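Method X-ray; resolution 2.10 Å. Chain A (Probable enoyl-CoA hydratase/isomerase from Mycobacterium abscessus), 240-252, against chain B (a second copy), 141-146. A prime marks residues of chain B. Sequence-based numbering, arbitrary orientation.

Chain A (240-252) ELFTSEDATLGVQ
Chain B, residues 141-146: NRGIYP

Chain A contributes the last part of one helix, which includes Leu241, a turn, and a second helix from Glu245 to Gln252. Ser244 (phi/psi -76/154, chi1 p) caps the second helix: its OG accepts from Ala247 N at 3.1 Å and donates to Leu241 O at 2.7 Å, tying the turn to both helices. Within the second helix, Gly250 N donates to Asp246 O at 2.7 Å and Val251 N to Ala247 O at 2.9 Å. Chain B lays an irregular segment across this corner. As it advances, its partners on chain A fall at lower numbers, from Gly250 opposite Arg142′ (CA to CA 4.5 Å) through Ala247 opposite Gly143′ (4.3 Å) to Leu241 opposite Ile144′ (5.7 Å). The two surfaces bury 363 Å² in all, without a direct hydrogen bond among the modelled atoms.

Asn141′ (-70/-17, chi1 t) leads in, its CB directed away from chain A. Arg142′ (-113/12; chi1 to chi3 m, t, t) meets the helix through its backbone: its O lies 3.6 Å from Gly250 CA, while the end of its side chain leads away. Glycine suits position 250, because an ideal CB would lie 2.2 Å from Arg142′ O.

Gly143′ packs its backbone against the second helix, its CA 3.9 Å from Asp246 O. With phi/psi of 90/1, a CB would jam against the preceding carbonyl; it would also sit 2.6 Å from Asp246 O and 2.9 Å from Ala247 CA. Glycine therefore answers both the local fold and the contact. The small Ala247 fits beside it, its CA 4.2 Å from Gly143′ O. That carbonyl is linked to the cap by water 1, which donates to Gly143′ O at 2.7 Å and to Ser244 OG at 2.8 Å, so one serine hydroxyl serves both the turn and the interface.

Ile144′ is extended (-120/-148), with chi1 p and chi2 t. Its CG2 sits over one face of the Phe242 ring, 3.9 Å from the centroid and 23° off the normal, a CH-pi contact; the closest carbon is Phe242 CE1, at 3.6 Å. Phe242 (chi1 -85°, chi2 -54°) starts sideways, but its end comes nearer. Leu241 CB adds an apolar contact with Ile144′ CG2 at 4.3 Å.

Tyr145′ (-155/170, chi1 86°, chi2 -59°) receives Leu241 (m, t): Leu241 CD1 approaches Tyr145′ CD1 obliquely at 3.4 Å, while Tyr145′ OH is hydrogen-bonded elsewhere in the structure. Pro146′ (-68/118) then carries the chain out of contact.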

# COMPACT_ATOMS: atom_id res chain seq x y z
N GLU A 240 6.97 -12.65 -26.08
CA GLU A 240 7.18 -14.07 -25.89
C GLU A 240 5.83 -14.80 -25.75
O GLU A 240 5.62 -15.83 -26.39
CB GLU A 240 8.07 -14.33 -24.65
N LEU A 241 4.92 -14.26 -24.94
CA LEU A 241 3.60 -14.87 -24.78
C LEU A 241 2.81 -14.92 -26.11
O LEU A 241 2.09 -15.89 -26.35
CB LEU A 241 2.77 -14.16 -23.70
CG LEU A 241 3.27 -14.31 -22.26
CD1 LEU A 241 2.46 -13.41 -21.31
CD2 LEU A 241 3.23 -15.75 -21.80
N PHE A 242 2.95 -13.89 -26.95
CA PHE A 242 2.26 -13.87 -28.24
C PHE A 242 2.74 -14.99 -29.18
O PHE A 242 2.02 -15.40 -30.06
CB PHE A 242 2.36 -12.49 -28.92
CG PHE A 242 1.29 -11.51 -28.48
CD1 PHE A 242 -0.05 -11.84 -28.55
CD2 PHE A 242 1.64 -10.27 -27.99
CE1 PHE A 242 -1.03 -10.94 -28.13
CE2 PHE A 242 0.68 -9.37 -27.59
CZ PHE A 242 -0.65 -9.69 -27.66
N THR A 243 3.94 -15.50 -28.91
CA THR A 243 4.54 -16.63 -29.60
C THR A 243 4.03 -18.02 -29.11
O THR A 243 4.29 -19.03 -29.76
CB THR A 243 6.09 -16.52 -29.41
OG1 THR A 243 6.60 -15.58 -30.37
CG2 THR A 243 6.80 -17.83 -29.54
N SER A 244 3.34 -18.06 -27.96
CA SER A 244 2.90 -19.31 -27.35
C SER A 244 1.68 -19.90 -28.08
O SER A 244 0.90 -19.19 -28.71
CB SER A 244 2.56 -19.11 -25.86
OG SER A 244 1.37 -18.37 -25.66
N GLU A 245 1.55 -21.21 -27.99
CA GLU A 245 0.35 -21.90 -28.45
C GLU A 245 -0.91 -21.33 -27.76
O GLU A 245 -1.95 -21.13 -28.40
CB GLU A 245 0.50 -23.40 -28.16
CG GLU A 245 -0.64 -24.28 -28.60
CD GLU A 245 -0.99 -24.16 -30.08
OE1 GLU A 245 -0.08 -23.98 -30.92
OE2 GLU A 245 -2.19 -24.25 -30.39
N ASP A 246 -0.80 -21.04 -26.47
CA ASP A 246 -1.95 -20.53 -25.71
C ASP A 246 -2.43 -19.16 -26.19
O ASP A 246 -3.63 -18.88 -26.16
CB ASP A 246 -1.67 -20.51 -24.21
CG ASP A 246 -1.79 -21.90 -23.56
OD1 ASP A 246 -2.24 -22.87 -24.21
OD2 ASP A 246 -1.45 -22.00 -22.38
N ALA A 247 -1.51 -18.31 -26.67
CA ALA A 247 -1.90 -17.02 -27.30
C ALA A 247 -2.74 -17.26 -28.56
O ALA A 247 -3.73 -16.59 -28.80
CB ALA A 247 -0.68 -16.17 -27.64
N THR A 248 -2.31 -18.23 -29.36
CA THR A 248 -3.06 -18.59 -30.57
C THR A 248 -4.42 -19.17 -30.22
O THR A 248 -5.43 -18.77 -30.81
CB THR A 248 -2.27 -19.56 -31.45
OG1 THR A 248 -1.28 -18.82 -32.18
CG2 THR A 248 -3.20 -20.31 -32.42
N LEU A 249 -4.46 -20.11 -29.27
CA LEU A 249 -5.73 -20.67 -28.81
C LEU A 249 -6.60 -19.58 -28.19
O LEU A 249 -7.83 -19.65 -28.29
CB LEU A 249 -5.51 -21.81 -27.80
CG LEU A 249 -4.73 -23.05 -28.25
CD1 LEU A 249 -4.51 -23.97 -27.08
CD2 LEU A 249 -5.43 -23.81 -29.42
N GLY A 250 -5.99 -18.59 -27.53
CA GLY A 250 -6.74 -17.46 -26.98
C GLY A 250 -7.35 -16.56 -28.05
O GLY A 250 -8.51 -16.14 -27.94
N VAL A 251 -6.58 -16.26 -29.09
CA VAL A 251 -7.08 -15.48 -30.23
C VAL A 251 -8.16 -16.27 -30.98
O VAL A 251 -9.15 -15.68 -31.45
CB VAL A 251 -5.95 -15.12 -31.23
N GLN A 252 -7.98 -17.59 -31.10
CA GLN A 252 -8.95 -18.44 -31.81
C GLN A 252 -10.28 -18.46 -31.07
O GLN A 252 -11.34 -18.45 -31.70
CB GLN A 252 -8.41 -19.87 -31.98
N ASN B 141 -7.03 -14.48 -19.52
CA ASN B 141 -8.09 -15.22 -20.20
C ASN B 141 -7.85 -15.33 -21.71
O ASN B 141 -8.46 -16.16 -22.36
CB ASN B 141 -9.47 -14.58 -19.92
CG ASN B 141 -10.64 -15.41 -20.48
OD1 ASN B 141 -11.29 -15.00 -21.44
ND2 ASN B 141 -10.91 -16.55 -19.86
N ARG B 142 -6.96 -14.50 -22.26
CA ARG B 142 -6.75 -14.44 -23.69
C ARG B 142 -5.36 -14.95 -24.08
O ARG B 142 -4.95 -14.82 -25.23
CB ARG B 142 -7.00 -13.01 -24.17
CG ARG B 142 -8.50 -12.62 -24.05
CD ARG B 142 -8.68 -11.14 -23.91
NE ARG B 142 -10.04 -10.68 -24.20
CZ ARG B 142 -10.37 -9.39 -24.37
NH1 ARG B 142 -9.45 -8.43 -24.29
NH2 ARG B 142 -11.63 -9.05 -24.62
N GLY B 143 -4.67 -15.58 -23.13
CA GLY B 143 -3.38 -16.19 -23.40
C GLY B 143 -2.18 -15.28 -23.17
O GLY B 143 -1.04 -15.69 -23.40
N ILE B 144 -2.40 -14.05 -22.74
CA ILE B 144 -1.31 -13.13 -22.43
C ILE B 144 -1.40 -12.71 -20.96
O ILE B 144 -1.81 -13.50 -20.12
CB ILE B 144 -1.27 -11.94 -23.45
CG1 ILE B 144 -2.59 -11.15 -23.46
CG2 ILE B 144 -0.96 -12.48 -24.86
CD1 ILE B 144 -2.49 -9.71 -24.04
N TYR B 145 -0.98 -11.48 -20.64
CA TYR B 145 -1.04 -10.98 -19.27
C TYR B 145 -1.11 -9.45 -19.32
O TYR B 145 -0.93 -8.87 -20.41
CB TYR B 145 0.17 -11.49 -18.45
CG TYR B 145 1.40 -10.61 -18.58
CD1 TYR B 145 1.99 -10.38 -19.82
CD2 TYR B 145 1.98 -10.01 -17.46
CE1 TYR B 145 3.10 -9.57 -19.96
CE2 TYR B 145 3.13 -9.20 -17.58
CZ TYR B 145 3.67 -8.97 -18.84
OH TYR B 145 4.79 -8.18 -19.01
N PRO B 146 -1.38 -8.80 -18.18
CA PRO B 146 -1.40 -7.33 -18.18
C PRO B 146 -0.03 -6.71 -18.40
O PRO B 146 0.88 -6.87 -17.58
CB PRO B 146 -1.94 -6.97 -16.78
CG PRO B 146 -2.39 -8.27 -16.16
CD PRO B 146 -1.61 -9.35 -16.84
O HOH W 1 0.44 -17.96 -23.07